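Local coordinates for protein ribonucleoside triphosphate reductase (Lactobacillus leichmannii, PDB 1L1L) that probably reduces ribonucleoside triphosphates to 2'-deoxyribonucleoside triphosphates with the help of vitamin B12 coenzyme, as an allosterically regulated class II monomer, at residues F11-H22 with E83-L92. Sequence-based numbering, arbitrary orientation.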
ATOM      1  N   PHE A  11     -23.650  -8.716  22.641  1.00 41.28           N
ATOM      2  CA  PHE A  11     -23.815  -7.828  21.499  1.00 41.21           C
ATOM      3  C   PHE A  11     -23.394  -8.510  20.196  1.00 40.96           C
ATOM      4  O   PHE A  11     -24.082  -8.412  19.175  1.00 40.34           O
ATOM      5  CB  PHE A  11     -22.995  -6.550  21.695  1.00 41.07           C
ATOM      6  CG  PHE A  11     -22.943  -5.686  20.473  1.00 41.66           C
ATOM      7  CD1 PHE A  11     -24.084  -5.038  20.015  1.00 40.90           C
ATOM      8  CD2 PHE A  11     -21.765  -5.569  19.741  1.00 41.88           C
ATOM      9  CE1 PHE A  11     -24.063  -4.288  18.844  1.00 41.62           C
ATOM     10  CE2 PHE A  11     -21.730  -4.821  18.565  1.00 41.93           C
ATOM     11  CZ  PHE A  11     -22.883  -4.179  18.114  1.00 41.58           C
ATOM     12  N   ILE A  12     -22.261  -9.200  20.232  1.00 41.22           N
ATOM     13  CA  ILE A  12     -21.756  -9.886  19.046  1.00 41.45           C
ATOM     14  C   ILE A  12     -22.776 -10.892  18.520  1.00 41.73           C
ATOM     15  O   ILE A  12     -23.162 -10.840  17.349  1.00 41.42           O
ATOM     16  CB  ILE A  12     -20.436 -10.601  19.358  1.00 42.17           C
ATOM     17  CG1 ILE A  12     -19.409  -9.573  19.842  1.00 41.72           C
ATOM     18  CG2 ILE A  12     -19.934 -11.339  18.119  1.00 42.19           C
ATOM     19  CD1 ILE A  12     -18.208 -10.178  20.522  1.00 43.35           C
ATOM     20  N   ASP A  13     -23.220 -11.798  19.390  1.00 42.36           N
ATOM     21  CA  ASP A  13     -24.213 -12.800  19.012  1.00 42.47           C
ATOM     22  C   ASP A  13     -25.447 -12.164  18.382  1.00 41.54           C
ATOM     23  O   ASP A  13     -26.060 -12.743  17.488  1.00 41.63           O
ATOM     24  CB  ASP A  13     -24.649 -13.623  20.227  1.00 44.45           C
ATOM     25  CG  ASP A  13     -23.550 -14.515  20.753  1.00 46.74           C
ATOM     26  OD1 ASP A  13     -22.873 -15.173  19.932  1.00 48.43           O
ATOM     27  OD2 ASP A  13     -23.371 -14.568  21.988  1.00 48.37           O
ATOM     28  N   ARG A  14     -25.810 -10.976  18.854  1.00 40.60           N
ATOM     29  CA  ARG A  14     -26.977 -10.269  18.334  1.00 39.83           C
ATOM     30  C   ARG A  14     -26.715  -9.793  16.904  1.00 39.10           C
ATOM     31  O   ARG A  14     -27.578  -9.894  16.029  1.00 38.41           O
ATOM     32  CB  ARG A  14     -27.307  -9.073  19.239  1.00 40.45           C
ATOM     33  CG  ARG A  14     -28.785  -8.948  19.615  1.00 41.40           C
ATOM     34  CD  ARG A  14     -28.940  -8.528  21.080  1.00 41.31           C
ATOM     35  NE  ARG A  14     -28.381  -7.204  21.349  1.00 41.75           N
ATOM     36  CZ  ARG A  14     -27.585  -6.920  22.378  1.00 41.19           C
ATOM     37  NH1 ARG A  14     -27.249  -7.869  23.244  1.00 41.16           N
ATOM     38  NH2 ARG A  14     -27.116  -5.689  22.537  1.00 40.93           N
ATOM     39  N   VAL A  15     -25.520  -9.260  16.672  1.00 37.87           N
ATOM     40  CA  VAL A  15     -25.156  -8.786  15.344  1.00 37.07           C
ATOM     41  C   VAL A  15     -25.114  -9.964  14.383  1.00 36.35           C
ATOM     42  O   VAL A  15     -25.651  -9.896  13.274  1.00 36.38           O
ATOM     43  CB  VAL A  15     -23.780  -8.097  15.364  1.00 37.39           C
ATOM     44  CG1 VAL A  15     -23.321  -7.794  13.943  1.00 37.36           C
ATOM     45  CG2 VAL A  15     -23.865  -6.814  16.165  1.00 37.09           C
ATOM     46  N   LYS A  16     -24.485 -11.046  14.826  1.00 36.99           N
ATOM     47  CA  LYS A  16     -24.364 -12.263  14.025  1.00 37.77           C
ATOM     48  C   LYS A  16     -25.739 -12.838  13.688  1.00 38.36           C
ATOM     49  O   LYS A  16     -25.928 -13.477  12.650  1.00 37.63           O
ATOM     50  CB  LYS A  16     -23.546 -13.314  14.784  1.00 37.84           C
ATOM     51  CG  LYS A  16     -22.106 -12.910  15.061  1.00 37.84           C
ATOM     52  CD  LYS A  16     -21.401 -13.881  16.004  1.00 38.94           C
ATOM     53  CE  LYS A  16     -21.334 -15.292  15.435  1.00 39.57           C
ATOM     54  NZ  LYS A  16     -20.683 -16.240  16.391  1.00 40.86           N
ATOM     55  N   ALA A  17     -26.706 -12.593  14.564  1.00 39.17           N
ATOM     56  CA  ALA A  17     -28.051 -13.108  14.358  1.00 39.59           C
ATOM     57  C   ALA A  17     -28.837 -12.312  13.329  1.00 39.90           C
ATOM     58  O   ALA A  17     -29.661 -12.872  12.610  1.00 40.79           O
ATOM     59  CB  ALA A  17     -28.808 -13.133  15.690  1.00 40.14           C
ATOM     60  N   SER A  18     -28.567 -11.013  13.242  1.00 39.79           N
ATOM     61  CA  SER A  18     -29.291 -10.137  12.316  1.00 39.74           C
ATOM     62  C   SER A  18     -28.496  -9.608  11.120  1.00 39.74           C
ATOM     63  O   SER A  18     -29.078  -9.069  10.166  1.00 39.76           O
ATOM     64  CB  SER A  18     -29.856  -8.949  13.088  1.00 40.46           C
ATOM     65  OG  SER A  18     -28.816  -8.270  13.774  1.00 41.25           O
ATOM     66  N   VAL A  19     -27.174  -9.742  11.168  1.00 38.56           N
ATOM     67  CA  VAL A  19     -26.347  -9.258  10.069  1.00 37.58           C
ATOM     68  C   VAL A  19     -25.644 -10.395   9.342  1.00 35.89           C
ATOM     69  O   VAL A  19     -24.982 -11.224   9.956  1.00 35.42           O
ATOM     70  CB  VAL A  19     -25.283  -8.255  10.565  1.00 37.99           C
ATOM     71  CG1 VAL A  19     -24.402  -7.811   9.398  1.00 37.65           C
ATOM     72  CG2 VAL A  19     -25.960  -7.052  11.197  1.00 37.61           C
ATOM     73  N   LYS A  20     -25.812 -10.420   8.026  1.00 36.30           N
ATOM     74  CA  LYS A  20     -25.196 -11.420   7.169  1.00 35.99           C
ATOM     75  C   LYS A  20     -24.063 -10.735   6.396  1.00 34.92           C
ATOM     76  O   LYS A  20     -24.321  -9.860   5.562  1.00 34.79           O
ATOM     77  CB  LYS A  20     -26.226 -11.970   6.183  1.00 36.90           C
ATOM     78  CG  LYS A  20     -25.651 -12.904   5.126  1.00 38.34           C
ATOM     79  CD  LYS A  20     -26.688 -13.260   4.065  1.00 40.18           C
ATOM     80  CE  LYS A  20     -26.111 -14.208   3.023  1.00 41.37           C
ATOM     81  NZ  LYS A  20     -27.094 -14.523   1.945  1.00 43.12           N
ATOM     82  N   PRO A  21     -22.801 -11.115   6.675  1.00 33.55           N
ATOM     83  CA  PRO A  21     -21.657 -10.513   5.979  1.00 32.58           C
ATOM     84  C   PRO A  21     -21.845 -10.623   4.481  1.00 31.55           C
ATOM     85  O   PRO A  21     -22.175 -11.695   3.976  1.00 31.21           O
ATOM     86  CB  PRO A  21     -20.476 -11.346   6.471  1.00 32.54           C
ATOM     87  CG  PRO A  21     -20.902 -11.735   7.865  1.00 33.46           C
ATOM     88  CD  PRO A  21     -22.348 -12.120   7.652  1.00 33.18           C
ATOM     89  N   HIS A  22     -21.649  -9.514   3.773  1.00 30.63           N
ATOM     90  CA  HIS A  22     -21.802  -9.488   2.327  1.00 31.54           C
ATOM     91  C   HIS A  22     -20.515  -9.987   1.663  1.00 31.74           C
ATOM     92  O   HIS A  22     -19.785  -9.213   1.045  1.00 31.71           O
ATOM     93  CB  HIS A  22     -22.115  -8.055   1.871  1.00 32.21           C
ATOM     94  CG  HIS A  22     -22.497  -7.939   0.430  1.00 33.85           C
ATOM     95  ND1 HIS A  22     -21.583  -8.059  -0.596  1.00 34.55           N
ATOM     96  CD2 HIS A  22     -23.689  -7.684  -0.156  1.00 33.65           C
ATOM     97  CE1 HIS A  22     -22.196  -7.879  -1.752  1.00 34.33           C
ATOM     98  NE2 HIS A  22     -23.475  -7.648  -1.513  1.00 35.57           N
ATOM     99  N   GLU A  83     -19.920  -0.301  18.680  1.00 32.80           N
ATOM    100  CA  GLU A  83     -20.916  -1.291  18.316  1.00 32.76           C
ATOM    101  C   GLU A  83     -21.422  -1.020  16.906  1.00 32.25           C
ATOM    102  O   GLU A  83     -21.676  -1.950  16.150  1.00 32.36           O
ATOM    103  CB  GLU A  83     -22.080  -1.279  19.323  1.00 33.61           C
ATOM    104  CG  GLU A  83     -21.644  -1.559  20.740  1.00 33.62           C
ATOM    105  CD  GLU A  83     -22.822  -1.701  21.694  1.00 36.02           C
ATOM    106  OE1 GLU A  83     -23.861  -1.049  21.439  1.00 35.01           O
ATOM    107  OE2 GLU A  83     -22.690  -2.453  22.690  1.00 34.57           O
ATOM    108  N   ARG A  84     -21.569   0.253  16.547  1.00 32.14           N
ATOM    109  CA  ARG A  84     -22.016   0.603  15.198  1.00 32.88           C
ATOM    110  C   ARG A  84     -20.900   0.202  14.224  1.00 32.56           C
ATOM    111  O   ARG A  84     -21.141  -0.373  13.160  1.00 31.14           O
ATOM    112  CB  ARG A  84     -22.241   2.112  15.078  1.00 34.95           C
ATOM    113  CG  ARG A  84     -23.555   2.643  15.621  1.00 37.67           C
ATOM    114  CD  ARG A  84     -23.602   4.161  15.427  1.00 40.04           C
ATOM    115  NE  ARG A  84     -22.787   4.848  16.426  1.00 43.52           N
ATOM    116  CZ  ARG A  84     -22.406   6.121  16.345  1.00 44.43           C
ATOM    117  NH1 ARG A  84     -22.757   6.861  15.298  1.00 45.98           N
ATOM    118  NH2 ARG A  84     -21.684   6.655  17.322  1.00 44.63           N
ATOM    119  N   LEU A  85     -19.677   0.521  14.618  1.00 32.73           N
ATOM    120  CA  LEU A  85     -18.508   0.219  13.805  1.00 34.29           C
ATOM    121  C   LEU A  85     -18.479  -1.285  13.553  1.00 33.82           C
ATOM    122  O   LEU A  85     -18.368  -1.720  12.410  1.00 34.83           O
ATOM    123  CB  LEU A  85     -17.253   0.685  14.537  1.00 35.20           C
ATOM    124  CG  LEU A  85     -15.986   1.005  13.740  1.00 36.05           C
ATOM    125  CD1 LEU A  85     -16.302   1.949  12.590  1.00 35.81           C
ATOM    126  CD2 LEU A  85     -14.962   1.621  14.686  1.00 36.07           C
ATOM    127  N   TYR A  86     -18.615  -2.078  14.615  1.00 33.20           N
ATOM    128  CA  TYR A  86     -18.610  -3.524  14.465  1.00 32.33           C
ATOM    129  C   TYR A  86     -19.684  -3.991  13.489  1.00 32.56           C
ATOM    130  O   TYR A  86     -19.425  -4.842  12.635  1.00 32.59           O
ATOM    131  CB  TYR A  86     -18.813  -4.211  15.818  1.00 31.42           C
ATOM    132  CG  TYR A  86     -18.736  -5.719  15.744  1.00 29.70           C
ATOM    133  CD1 TYR A  86     -19.755  -6.470  15.156  1.00 29.55           C
ATOM    134  CD2 TYR A  86     -17.620  -6.393  16.225  1.00 30.43           C
ATOM    135  CE1 TYR A  86     -19.654  -7.859  15.041  1.00 30.00           C
ATOM    136  CE2 TYR A  86     -17.508  -7.772  16.121  1.00 29.43           C
ATOM    137  CZ  TYR A  86     -18.521  -8.495  15.527  1.00 29.94           C
ATOM    138  OH  TYR A  86     -18.377  -9.854  15.393  1.00 31.85           O
ATOM    139  N   LYS A  87     -20.893  -3.447  13.614  1.00 32.05           N
ATOM    140  CA  LYS A  87     -21.983  -3.846  12.731  1.00 31.89           C
ATOM    141  C   LYS A  87     -21.706  -3.489  11.270  1.00 31.20           C
ATOM    142  O   LYS A  87     -22.075  -4.231  10.357  1.00 30.78           O
ATOM    143  CB  LYS A  87     -23.298  -3.198  13.185  1.00 32.92           C
ATOM    144  CG  LYS A  87     -24.487  -3.550  12.315  1.00 35.09           C
ATOM    145  CD  LYS A  87     -25.800  -2.980  12.878  1.00 37.76           C
ATOM    146  CE  LYS A  87     -26.965  -3.239  11.925  1.00 39.29           C
ATOM    147  NZ  LYS A  87     -28.278  -2.710  12.422  1.00 40.74           N
ATOM    148  N   LEU A  88     -21.067  -2.344  11.060  1.00 29.60           N
ATOM    149  CA  LEU A  88     -20.733  -1.865   9.725  1.00 29.70           C
ATOM    150  C   LEU A  88     -19.684  -2.737   9.032  1.00 28.80           C
ATOM    151  O   LEU A  88     -19.871  -3.162   7.888  1.00 28.65           O
ATOM    152  CB  LEU A  88     -20.205  -0.431   9.807  1.00 29.19           C
ATOM    153  CG  LEU A  88     -19.703   0.179   8.500  1.00 28.31           C
ATOM    154  CD1 LEU A  88     -20.828   0.256   7.479  1.00 28.37           C
ATOM    155  CD2 LEU A  88     -19.136   1.564   8.785  1.00 28.52           C
ATOM    156  N   ILE A  89     -18.592  -2.990   9.741  1.00 28.35           N
ATOM    157  CA  ILE A  89     -17.489  -3.789   9.216  1.00 29.74           C
ATOM    158  C   ILE A  89     -17.859  -5.257   9.091  1.00 29.49           C
ATOM    159  O   ILE A  89     -17.555  -5.888   8.085  1.00 29.21           O
ATOM    160  CB  ILE A  89     -16.239  -3.647  10.108  1.00 28.38           C
ATOM    161  CG1 ILE A  89     -15.807  -2.174  10.145  1.00 29.44           C
ATOM    162  CG2 ILE A  89     -15.097  -4.518   9.563  1.00 30.42           C
ATOM    163  CD1 ILE A  89     -14.743  -1.878  11.170  1.00 27.66           C
ATOM    164  N   TYR A  90     -18.520  -5.804  10.109  1.00 29.38           N
ATOM    165  CA  TYR A  90     -18.929  -7.211  10.074  1.00 29.68           C
ATOM    166  C   TYR A  90     -19.736  -7.491   8.825  1.00 29.10           C
ATOM    167  O   TYR A  90     -19.627  -8.570   8.233  1.00 29.39           O
ATOM    168  CB  TYR A  90     -19.790  -7.557  11.302  1.00 30.58           C
ATOM    169  CG  TYR A  90     -20.231  -9.006  11.372  1.00 31.25           C
ATOM    170  CD1 TYR A  90     -19.340 -10.014  11.743  1.00 32.28           C
ATOM    171  CD2 TYR A  90     -21.539  -9.374  11.047  1.00 31.93           C
ATOM    172  CE1 TYR A  90     -19.742 -11.357  11.788  1.00 32.09           C
ATOM    173  CE2 TYR A  90     -21.949 -10.710  11.085  1.00 31.96           C
ATOM    174  CZ  TYR A  90     -21.049 -11.690  11.452  1.00 32.41           C
ATOM    175  OH  TYR A  90     -21.453 -13.006  11.462  1.00 32.62           O
ATOM    176  N   GLY A  91     -20.569  -6.523   8.445  1.00 28.46           N
ATOM    177  CA  GLY A  91     -21.411  -6.663   7.274  1.00 28.71           C
ATOM    178  C   GLY A  91     -20.676  -6.388   5.975  1.00 29.02           C
ATOM    179  O   GLY A  91     -21.228  -6.576   4.888  1.00 29.40           O
ATOM    180  N   LEU A  92     -19.436  -5.922   6.092  1.00 29.75           N
ATOM    181  CA  LEU A  92     -18.598  -5.630   4.929  1.00 29.92           C
ATOM    182  C   LEU A  92     -19.052  -4.437   4.098  1.00 30.29           C
ATOM    183  O   LEU A  92     -18.702  -4.319   2.921  1.00 31.01           O
ATOM    184  CB  LEU A  92     -18.477  -6.876   4.045  1.00 30.30           C
ATOM    185  CG  LEU A  92     -17.624  -7.986   4.670  1.00 30.82           C
ATOM    186  CD1 LEU A  92     -17.677  -9.241   3.806  1.00 31.93           C
ATOM    187  CD2 LEU A  92     -16.174  -7.499   4.823  1.00 30.86           C
TER
HETATM  188  O   HOH W   1     -24.042 -13.771  10.343  1.00 38.67           O
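Helix 11-18 packs along helix 83-90, the two running roughly the same way at 36° with axes 10.6 Å apart, in the N-terminal alpha domain of the reductase. The backbones converge beyond the helix ends, where Leu92 closes a Schellman motif and His22 N donates to Gly91 O, 3.2 Å away. The pair illustrates how aromatic side chains bridge two helices spaced this widely. Phe11 lays its ring flat on Glu83: CG of the glutamate stands over the ring centre, and the carboxylate beyond it stacks within 6° of the ring plane. Val15 CG2 sits against the opposite face, toward the rim, while Val15 CG1 wedges between the tyrosines, 3.8 Å from Tyr86 CE1, at that ring's edge, and 3.7 Å from Tyr90 CD2. Tyr86 OH, beside Ile12 CG2, donates to Asp49 O of helix 48-60. Tyr90 reaches the end of helix 11-18 because chi1 of -178° turns its ring away from its own backbone N; Pro21 CG lies over one face of the ring, 3.8 Å from the centroid, and Trp48 also stacks with it. At its tip, one water links Tyr90 OH (2.9 Å) to Lys16 O and Val19 O, donating to both carbonyls.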